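Local coordinates for SIR4-interacting protein SIF2 (PDB 1R5M) that acts as a transcriptional corepressor subunit of the yeast Set3 complex and antagonizes telomeric silencing, at residues A[41-45]-A[85-89]; A[331-335]-A[347-351]; A[393-399]-A[411-416]. The contacts are given in a common frame with arbitrary orientation. Residue numbers count along the deposited sequence, not the author numbering.

Contact 1 of 3, residues A[41-45]-A[85-89]; sequences EIVKL and YWKLT
Ile42 covers one face of the Trp86 indole: its CB stands 3.6 Å from the centroid of the five-membered ring, 17° off the normal, a CH-pi contact in which Ile42 CG2 also comes within 3.4 Å of Trp86 NE1. This is packing between neighbouring blades of a WD40 beta propeller, where the outer strand of one blade rests on the outer strand of the next. Strands 41-44 and 86-89 run nearly parallel, at 27°, with axes 6.9 Å apart. That spacing is too wide for backbone pairing, so the gap is filled mainly by side chains. Ile42 and Trp86 set the register, with CA atoms 6.3 Å apart. Ile42 (phi/psi -114/-23) and Val43 both face Val420 in a classic beta bulge, which turns both side chains toward 86-89; Ile42 takes chi1 p, chi2 t. Val43 CG2 meets Trp86 CB at 3.8 Å, with the indole at chi1 m, chi2 89°. Strand alternation sends Lys87 away and brings Leu88 (chi1 t, chi2 p) inward, its CB 3.9 Å from Val43 CG1. The buried Leu45 closes the row, with its CD2 4.0 Å from Leu88 CD2.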
loop_
_atom_site.group_PDB
_atom_site.type_symbol
_atom_site.label_atom_id
_atom_site.label_comp_id
_atom_site.label_asym_id
_atom_site.label_seq_id
_atom_site.Cartn_x
_atom_site.Cartn_y
_atom_site.Cartn_z
ATOM N N GLU A 41 -9.171 -8.552 19.190
ATOM C CA GLU A 41 -8.217 -9.372 18.461
ATOM C C GLU A 41 -8.829 -10.767 18.349
ATOM O O GLU A 41 -9.429 -11.263 19.306
ATOM C CB GLU A 41 -6.893 -9.458 19.221
ATOM C CG GLU A 41 -5.982 -10.574 18.728
ATOM C CD GLU A 41 -4.672 -10.639 19.480
ATOM O OE1 GLU A 41 -3.784 -9.804 19.206
ATOM O OE2 GLU A 41 -4.531 -11.525 20.353
ATOM N N ILE A 42 -8.704 -11.396 17.184
ATOM C CA ILE A 42 -9.231 -12.745 17.023
ATOM C C ILE A 42 -8.105 -13.751 16.810
ATOM O O ILE A 42 -8.275 -14.940 17.071
ATOM C CB ILE A 42 -10.249 -12.854 15.857
ATOM C CG1 ILE A 42 -9.650 -12.307 14.561
ATOM C CG2 ILE A 42 -11.528 -12.120 16.223
ATOM C CD1 ILE A 42 -10.513 -12.575 13.338
ATOM N N VAL A 43 -6.956 -13.273 16.339
ATOM C CA VAL A 43 -5.802 -14.146 16.131
ATOM C C VAL A 43 -4.508 -13.430 16.493
ATOM O O VAL A 43 -4.280 -12.287 16.096
ATOM C CB VAL A 43 -5.689 -14.636 14.661
ATOM C CG1 VAL A 43 -4.426 -15.475 14.492
ATOM C CG2 VAL A 43 -6.911 -15.462 14.285
ATOM N N LYS A 44 -3.672 -14.101 17.277
ATOM C CA LYS A 44 -2.387 -13.548 17.666
ATOM C C LYS A 44 -1.344 -14.115 16.710
ATOM O O LYS A 44 -1.261 -15.329 16.523
ATOM C CB LYS A 44 -2.043 -13.943 19.104
ATOM C CG LYS A 44 -0.597 -13.668 19.486
ATOM C CD LYS A 44 -0.316 -14.037 20.936
ATOM C CE LYS A 44 -0.960 -13.045 21.889
ATOM N NZ LYS A 44 -0.459 -11.656 21.657
ATOM N N LEU A 45 -0.563 -13.235 16.094
ATOM C CA LEU A 45 0.478 -13.662 15.161
ATOM C C LEU A 45 1.836 -13.486 15.813
ATOM O O LEU A 45 1.942 -12.924 16.902
ATOM C CB LEU A 45 0.450 -12.792 13.902
ATOM C CG LEU A 45 -0.859 -12.697 13.121
ATOM C CD1 LEU A 45 -0.724 -11.649 12.027
ATOM C CD2 LEU A 45 -1.199 -14.058 12.533
ATOM N N TYR A 85 -14.413 -20.490 17.530
ATOM C CA TYR A 85 -13.255 -19.626 17.721
ATOM C C TYR A 85 -12.551 -19.399 16.387
ATOM O O TYR A 85 -13.119 -19.667 15.327
ATOM C CB TYR A 85 -12.292 -20.257 18.735
ATOM C CG TYR A 85 -11.608 -21.524 18.261
ATOM C CD1 TYR A 85 -10.454 -21.466 17.479
ATOM C CD2 TYR A 85 -12.116 -22.780 18.587
ATOM C CE1 TYR A 85 -9.822 -22.624 17.036
ATOM C CE2 TYR A 85 -11.491 -23.948 18.148
ATOM C CZ TYR A 85 -10.343 -23.861 17.372
ATOM O OH TYR A 85 -9.720 -25.007 16.935
ATOM N N TRP A 86 -11.320 -18.903 16.436
ATOM C CA TRP A 86 -10.560 -18.653 15.218
ATOM C C TRP A 86 -9.311 -19.514 15.163
ATOM O O TRP A 86 -8.551 -19.589 16.129
ATOM C CB TRP A 86 -10.188 -17.177 15.124
ATOM C CG TRP A 86 -11.386 -16.303 15.166
ATOM C CD1 TRP A 86 -11.983 -15.781 16.278
ATOM C CD2 TRP A 86 -12.189 -15.905 14.054
ATOM N NE1 TRP A 86 -13.110 -15.082 15.925
ATOM C CE2 TRP A 86 -13.261 -15.142 14.564
ATOM C CE3 TRP A 86 -12.108 -16.120 12.671
ATOM C CZ2 TRP A 86 -14.247 -14.591 13.741
ATOM C CZ3 TRP A 86 -13.090 -15.573 11.853
ATOM C CH2 TRP A 86 -14.145 -14.818 12.392
ATOM N N LYS A 87 -9.107 -20.162 14.021
ATOM C CA LYS A 87 -7.968 -21.045 13.828
ATOM C C LYS A 87 -6.979 -20.508 12.797
ATOM O O LYS A 87 -7.360 -20.143 11.686
ATOM C CB LYS A 87 -8.466 -22.427 13.394
ATOM C CG LYS A 87 -7.378 -23.462 13.171
ATOM C CD LYS A 87 -7.976 -24.755 12.636
ATOM C CE LYS A 87 -6.904 -25.790 12.343
ATOM N NZ LYS A 87 -7.482 -27.011 11.714
ATOM N N LEU A 88 -5.710 -20.463 13.187
ATOM C CA LEU A 88 -4.635 -19.998 12.318
ATOM C C LEU A 88 -3.833 -21.205 11.843
ATOM O O LEU A 88 -3.298 -21.960 12.656
ATOM C CB LEU A 88 -3.710 -19.051 13.085
ATOM C CG LEU A 88 -2.410 -18.644 12.386
ATOM C CD1 LEU A 88 -2.719 -17.749 11.200
ATOM C CD2 LEU A 88 -1.506 -17.922 13.375
ATOM N N THR A 89 -3.758 -21.388 10.529
ATOM C CA THR A 89 -3.011 -22.499 9.957
ATOM C C THR A 89 -2.020 -21.977 8.924
ATOM O O THR A 89 -2.393 -21.222 8.028
ATOM C CB THR A 89 -3.950 -23.512 9.271
ATOM O OG1 THR A 89 -4.874 -24.036 10.235
ATOM C CG2 THR A 89 -3.150 -24.659 8.670
#

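Contact 2 of 3, residues A[331-335]-A[347-351]; sequences VPIFA and VAFMD
At the apolar centre Ile333 (chi1 m, chi2 t) packs its CG1 3.4 Å from Phe349 CE2 and its CG2 3.9 Å from Val347 CB, while Val331 CG1 reaches Phe349 CB at 3.7 Å. Ile333 and Phe349 form an antiparallel non-hydrogen-bonded pair, CA atoms 4.3 Å apart, and Phe349 takes chi1 m with chi2 88°. Strands 333-335 and 347-349, twisted to 135°, belong to the inner hairpin of the seventh WD40 propeller blade, continued outward by strands 354-358 and 380-388. Phe334, with a helix-like psi of -23°, donates from N to Ala348 O at 2.8 Å, and Ala348 N donates to Ala335 O at 2.9 Å. Beyond them the Phe334 ring (chi1 m) receives Met350 CB over its face, 4.1 Å from the centroid, and Met350 SD obliquely at 4.8 Å, a Met-aromatic contact. Where the strands give way to loop, Met350 N donates to Pro332 O at 2.8 Å. At the polar edge, Asp351 OD1 accepts from Gln353 N.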
loop_
_atom_site.group_PDB
_atom_site.type_symbol
_atom_site.label_atom_id
_atom_site.label_comp_id
_atom_site.label_asym_id
_atom_site.label_seq_id
_atom_site.Cartn_x
_atom_site.Cartn_y
_atom_site.Cartn_z
ATOM N N VAL A 331 -0.907 13.664 17.041
ATOM C CA VAL A 331 -0.623 12.243 16.873
ATOM C C VAL A 331 -0.550 11.867 15.397
ATOM O O VAL A 331 -1.573 11.707 14.732
ATOM C CB VAL A 331 -1.692 11.368 17.561
ATOM C CG1 VAL A 331 -1.310 9.897 17.450
ATOM C CG2 VAL A 331 -1.829 11.770 19.023
ATOM N N PRO A 332 0.672 11.722 14.869
ATOM C CA PRO A 332 0.902 11.364 13.468
ATOM C C PRO A 332 0.281 10.033 13.061
ATOM O O PRO A 332 0.139 9.119 13.875
ATOM C CB PRO A 332 2.423 11.314 13.369
ATOM C CG PRO A 332 2.863 12.315 14.402
ATOM C CD PRO A 332 1.950 11.995 15.553
ATOM N N ILE A 333 -0.100 9.940 11.793
ATOM C CA ILE A 333 -0.649 8.709 11.253
ATOM C C ILE A 333 0.476 8.110 10.416
ATOM O O ILE A 333 1.102 8.814 9.618
ATOM C CB ILE A 333 -1.878 8.978 10.365
ATOM C CG1 ILE A 333 -3.051 9.414 11.249
ATOM C CG2 ILE A 333 -2.224 7.730 9.554
ATOM C CD1 ILE A 333 -4.300 9.820 10.490
ATOM N N PHE A 334 0.741 6.823 10.616
ATOM C CA PHE A 334 1.808 6.139 9.891
ATOM C C PHE A 334 1.343 5.407 8.641
ATOM O O PHE A 334 2.137 5.153 7.734
ATOM C CB PHE A 334 2.518 5.143 10.813
ATOM C CG PHE A 334 3.443 5.784 11.812
ATOM C CD1 PHE A 334 4.169 4.997 12.697
ATOM C CD2 PHE A 334 3.598 7.168 11.865
ATOM C CE1 PHE A 334 5.036 5.574 13.620
ATOM C CE2 PHE A 334 4.466 7.756 12.789
ATOM C CZ PHE A 334 5.185 6.953 13.667
ATOM N N ALA A 335 0.064 5.053 8.591
ATOM C CA ALA A 335 -0.465 4.344 7.432
ATOM C C ALA A 335 -1.983 4.369 7.408
ATOM O O ALA A 335 -2.626 4.422 8.452
ATOM C CB ALA A 335 0.030 2.903 7.433
ATOM N N VAL A 347 -6.775 3.644 9.745
ATOM C CA VAL A 347 -5.499 4.327 9.912
ATOM C C VAL A 347 -4.799 3.901 11.192
ATOM O O VAL A 347 -5.446 3.584 12.189
ATOM C CB VAL A 347 -5.676 5.860 9.940
ATOM C CG1 VAL A 347 -6.215 6.347 8.603
ATOM C CG2 VAL A 347 -6.609 6.258 11.071
ATOM N N ALA A 348 -3.472 3.884 11.152
ATOM C CA ALA A 348 -2.685 3.514 12.320
ATOM C C ALA A 348 -1.972 4.753 12.834
ATOM O O ALA A 348 -1.159 5.348 12.126
ATOM C CB ALA A 348 -1.671 2.440 11.951
ATOM N N PHE A 349 -2.294 5.149 14.060
ATOM C CA PHE A 349 -1.667 6.313 14.665
ATOM C C PHE A 349 -0.361 5.925 15.341
ATOM O O PHE A 349 -0.150 4.765 15.703
ATOM C CB PHE A 349 -2.601 6.964 15.689
ATOM C CG PHE A 349 -3.786 7.652 15.078
ATOM C CD1 PHE A 349 -4.964 6.958 14.826
ATOM C CD2 PHE A 349 -3.719 9.001 14.743
ATOM C CE1 PHE A 349 -6.062 7.600 14.250
ATOM C CE2 PHE A 349 -4.810 9.654 14.166
ATOM C CZ PHE A 349 -5.983 8.952 13.920
ATOM N N MET A 350 0.507 6.914 15.511
ATOM C CA MET A 350 1.809 6.711 16.128
ATOM C C MET A 350 1.705 6.183 17.557
ATOM O O MET A 350 2.648 5.585 18.070
ATOM C CB MET A 350 2.588 8.027 16.106
ATOM C CG MET A 350 3.996 7.937 16.646
ATOM S SD MET A 350 4.904 9.460 16.325
ATOM C CE MET A 350 6.531 9.006 16.938
ATOM N N ASP A 351 0.561 6.400 18.199
ATOM C CA ASP A 351 0.384 5.929 19.570
ATOM C C ASP A 351 -0.088 4.477 19.650
ATOM O O ASP A 351 -0.423 3.987 20.730
ATOM C CB ASP A 351 -0.590 6.841 20.332
ATOM C CG ASP A 351 -1.988 6.833 19.742
ATOM O OD1 ASP A 351 -2.204 6.149 18.722
ATOM O OD2 ASP A 351 -2.875 7.515 20.303
#

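Contact 3 of 3, residues A[393-399]-A[411-416]; sequences DNDYIFD and VAYSLQ
Val411, within strand 408-413, sets its CG1 3.6 Å from Ile397 CD1. Ala412 follows: its N donates to Asp399 O at 2.9 Å and its O accepts from Phe398 N at 2.9 Å. Phe398 (phi/psi -97/-21) and Asp399 both face it, a classic beta bulge that shifts the register by one. Tyr413 (chi1 m) pairs with Ile397 across a non-hydrogen-bonded position, CA atoms 4.2 Å apart, and its CE2 touches Ile397 CG1 at 3.5 Å. Ser414 leaves the strand. Its N donates to Tyr396 O at 2.9 Å, and its CB lies over the Phe398 ring, 3.6 Å from the centroid. Ser414 OG makes a very short 2.5 Å bond to Asp395 OD1. Asp395 OD2 then receives both Leu415 N (2.8 Å) and Gln416 N (2.9 Å). Gln416 NE2 adds a weak 3.0 Å bond to Asp393 OD1, while Asp393 OD2 closes an Asx turn on Asp395 N. Antiparallel strands crossing at 126°, with an aspartate gathering the departing loop, make up the inner hairpin of the eighth WD40 propeller blade.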
loop_
_atom_site.group_PDB
_atom_site.type_symbol
_atom_site.label_atom_id
_atom_site.label_comp_id
_atom_site.label_asym_id
_atom_site.label_seq_id
_atom_site.Cartn_x
_atom_site.Cartn_y
_atom_site.Cartn_z
ATOM N N ASP A 393 0.760 -2.036 26.157
ATOM C CA ASP A 393 2.032 -1.803 25.470
ATOM C C ASP A 393 1.924 -0.481 24.728
ATOM O O ASP A 393 0.819 0.013 24.490
ATOM C CB ASP A 393 2.374 -2.918 24.477
ATOM C CG ASP A 393 1.541 -2.852 23.219
ATOM O OD1 ASP A 393 0.496 -3.532 23.162
ATOM O OD2 ASP A 393 1.925 -2.105 22.289
ATOM N N ASN A 394 3.068 0.099 24.369
ATOM C CA ASN A 394 3.091 1.371 23.649
ATOM C C ASN A 394 3.834 1.219 22.324
ATOM O O ASN A 394 4.390 2.187 21.810
ATOM C CB ASN A 394 3.799 2.437 24.490
ATOM C CG ASN A 394 5.290 2.197 24.575
ATOM O OD1 ASN A 394 5.737 1.054 24.532
ATOM N ND2 ASN A 394 6.069 3.273 24.699
ATOM N N ASP A 395 3.843 0.013 21.766
ATOM C CA ASP A 395 4.553 -0.220 20.512
ATOM C C ASP A 395 3.885 0.491 19.335
ATOM O O ASP A 395 2.697 0.812 19.381
ATOM C CB ASP A 395 4.647 -1.729 20.237
ATOM C CG ASP A 395 5.681 -2.078 19.169
ATOM O OD1 ASP A 395 6.485 -1.204 18.785
ATOM O OD2 ASP A 395 5.692 -3.244 18.724
ATOM N N TYR A 396 4.676 0.740 18.295
ATOM C CA TYR A 396 4.208 1.399 17.077
ATOM C C TYR A 396 3.587 0.381 16.132
ATOM O O TYR A 396 3.930 -0.796 16.164
ATOM C CB TYR A 396 5.381 2.024 16.306
ATOM C CG TYR A 396 6.127 3.134 16.996
ATOM C CD1 TYR A 396 7.514 3.078 17.136
ATOM C CD2 TYR A 396 5.459 4.261 17.471
ATOM C CE1 TYR A 396 8.219 4.124 17.733
ATOM C CE2 TYR A 396 6.151 5.309 18.068
ATOM C CZ TYR A 396 7.529 5.237 18.195
ATOM O OH TYR A 396 8.211 6.281 18.785
ATOM N N ILE A 397 2.686 0.858 15.278
ATOM C CA ILE A 397 2.075 0.027 14.244
ATOM C C ILE A 397 2.669 0.586 12.952
ATOM O O ILE A 397 2.526 1.775 12.672
ATOM C CB ILE A 397 0.544 0.177 14.207
ATOM C CG1 ILE A 397 -0.066 -0.489 15.443
ATOM C CG2 ILE A 397 -0.013 -0.459 12.930
ATOM C CD1 ILE A 397 -1.551 -0.238 15.602
ATOM N N PHE A 398 3.345 -0.266 12.186
ATOM C CA PHE A 398 3.990 0.139 10.936
ATOM C C PHE A 398 3.162 -0.152 9.691
ATOM O O PHE A 398 3.380 0.446 8.631
ATOM C CB PHE A 398 5.335 -0.581 10.783
ATOM C CG PHE A 398 6.447 -0.009 11.620
ATOM C CD1 PHE A 398 7.706 -0.601 11.601
ATOM C CD2 PHE A 398 6.253 1.128 12.399
ATOM C CE1 PHE A 398 8.758 -0.071 12.340
ATOM C CE2 PHE A 398 7.301 1.668 13.146
ATOM C CZ PHE A 398 8.555 1.066 13.115
ATOM N N ASP A 399 2.218 -1.074 9.811
ATOM C CA ASP A 399 1.412 -1.453 8.664
ATOM C C ASP A 399 0.101 -2.099 9.080
ATOM O O ASP A 399 -0.025 -2.628 10.186
ATOM C CB ASP A 399 2.217 -2.434 7.797
ATOM C CG ASP A 399 1.439 -2.941 6.596
ATOM O OD1 ASP A 399 1.085 -4.141 6.559
ATOM O OD2 ASP A 399 1.180 -2.132 5.683
ATOM N N VAL A 411 -2.757 -6.249 11.760
ATOM C CA VAL A 411 -1.978 -5.153 12.316
ATOM C C VAL A 411 -0.536 -5.587 12.562
ATOM O O VAL A 411 -0.279 -6.566 13.266
ATOM C CB VAL A 411 -2.598 -4.678 13.653
ATOM C CG1 VAL A 411 -1.839 -3.484 14.188
ATOM C CG2 VAL A 411 -4.069 -4.330 13.451
ATOM N N ALA A 412 0.401 -4.854 11.977
ATOM C CA ALA A 412 1.814 -5.160 12.134
ATOM C C ALA A 412 2.481 -4.169 13.082
ATOM O O ALA A 412 2.597 -2.983 12.770
ATOM C CB ALA A 412 2.511 -5.130 10.764
ATOM N N TYR A 413 2.899 -4.655 14.248
ATOM C CA TYR A 413 3.583 -3.803 15.218
ATOM C C TYR A 413 5.074 -3.865 14.916
ATOM O O TYR A 413 5.562 -4.851 14.359
ATOM C CB TYR A 413 3.325 -4.277 16.653
ATOM C CG TYR A 413 1.914 -4.037 17.140
ATOM C CD1 TYR A 413 0.922 -5.007 16.982
ATOM C CD2 TYR A 413 1.570 -2.839 17.761
ATOM C CE1 TYR A 413 -0.379 -4.789 17.436
ATOM C CE2 TYR A 413 0.270 -2.610 18.216
ATOM C CZ TYR A 413 -0.694 -3.588 18.050
ATOM O OH TYR A 413 -1.977 -3.366 18.502
ATOM N N SER A 414 5.805 -2.823 15.295
ATOM C CA SER A 414 7.234 -2.778 15.009
ATOM C C SER A 414 8.046 -3.867 15.694
ATOM O O SER A 414 8.933 -4.458 15.080
ATOM C CB SER A 414 7.809 -1.407 15.380
ATOM O OG SER A 414 7.907 -1.239 16.780
ATOM N N LEU A 415 7.729 -4.152 16.953
ATOM C CA LEU A 415 8.477 -5.145 17.716
ATOM C C LEU A 415 7.683 -6.329 18.261
ATOM O O LEU A 415 8.137 -7.475 18.177
ATOM C CB LEU A 415 9.196 -4.446 18.873
ATOM C CG LEU A 415 10.237 -3.407 18.451
ATOM C CD1 LEU A 415 10.646 -2.553 19.641
ATOM C CD2 LEU A 415 11.439 -4.117 17.848
ATOM N N GLN A 416 6.505 -6.065 18.816
ATOM C CA GLN A 416 5.705 -7.143 19.385
ATOM C C GLN A 416 4.944 -7.963 18.355
ATOM O O GLN A 416 5.054 -7.742 17.147
ATOM C CB GLN A 416 4.729 -6.603 20.439
ATOM C CG GLN A 416 3.662 -5.664 19.912
ATOM C CD GLN A 416 2.688 -5.239 20.996
ATOM O OE1 GLN A 416 3.023 -5.244 22.181
ATOM N NE2 GLN A 416 1.485 -4.853 20.597
#

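How the contacts relate
The three contacts, all partly buried, illustrate how a repeat fold is built within and between blades. Contacts 2 and 3, centred about 15 and 17 Å from the chain centre, are equivalent inner hairpins, with Phe334 answering to Phe398, Ala348 to Ala412 and Phe349 to Tyr413. The ring-covering residue differs, methionine against serine, as does the loop chemistry, largely apolar in contact 2 and aspartate-centred in contact 3. These hairpins touch, Ala348 CB lying 3.5 Å from Ile397 CG2. Contact 1, centred about 23 Å out at the blades' outer edge, relies mainly on apolar side chains, without backbone pairing. Its strand 37-44 pairs with 419-422, closing the ring with a strand that precedes the first blade in sequence.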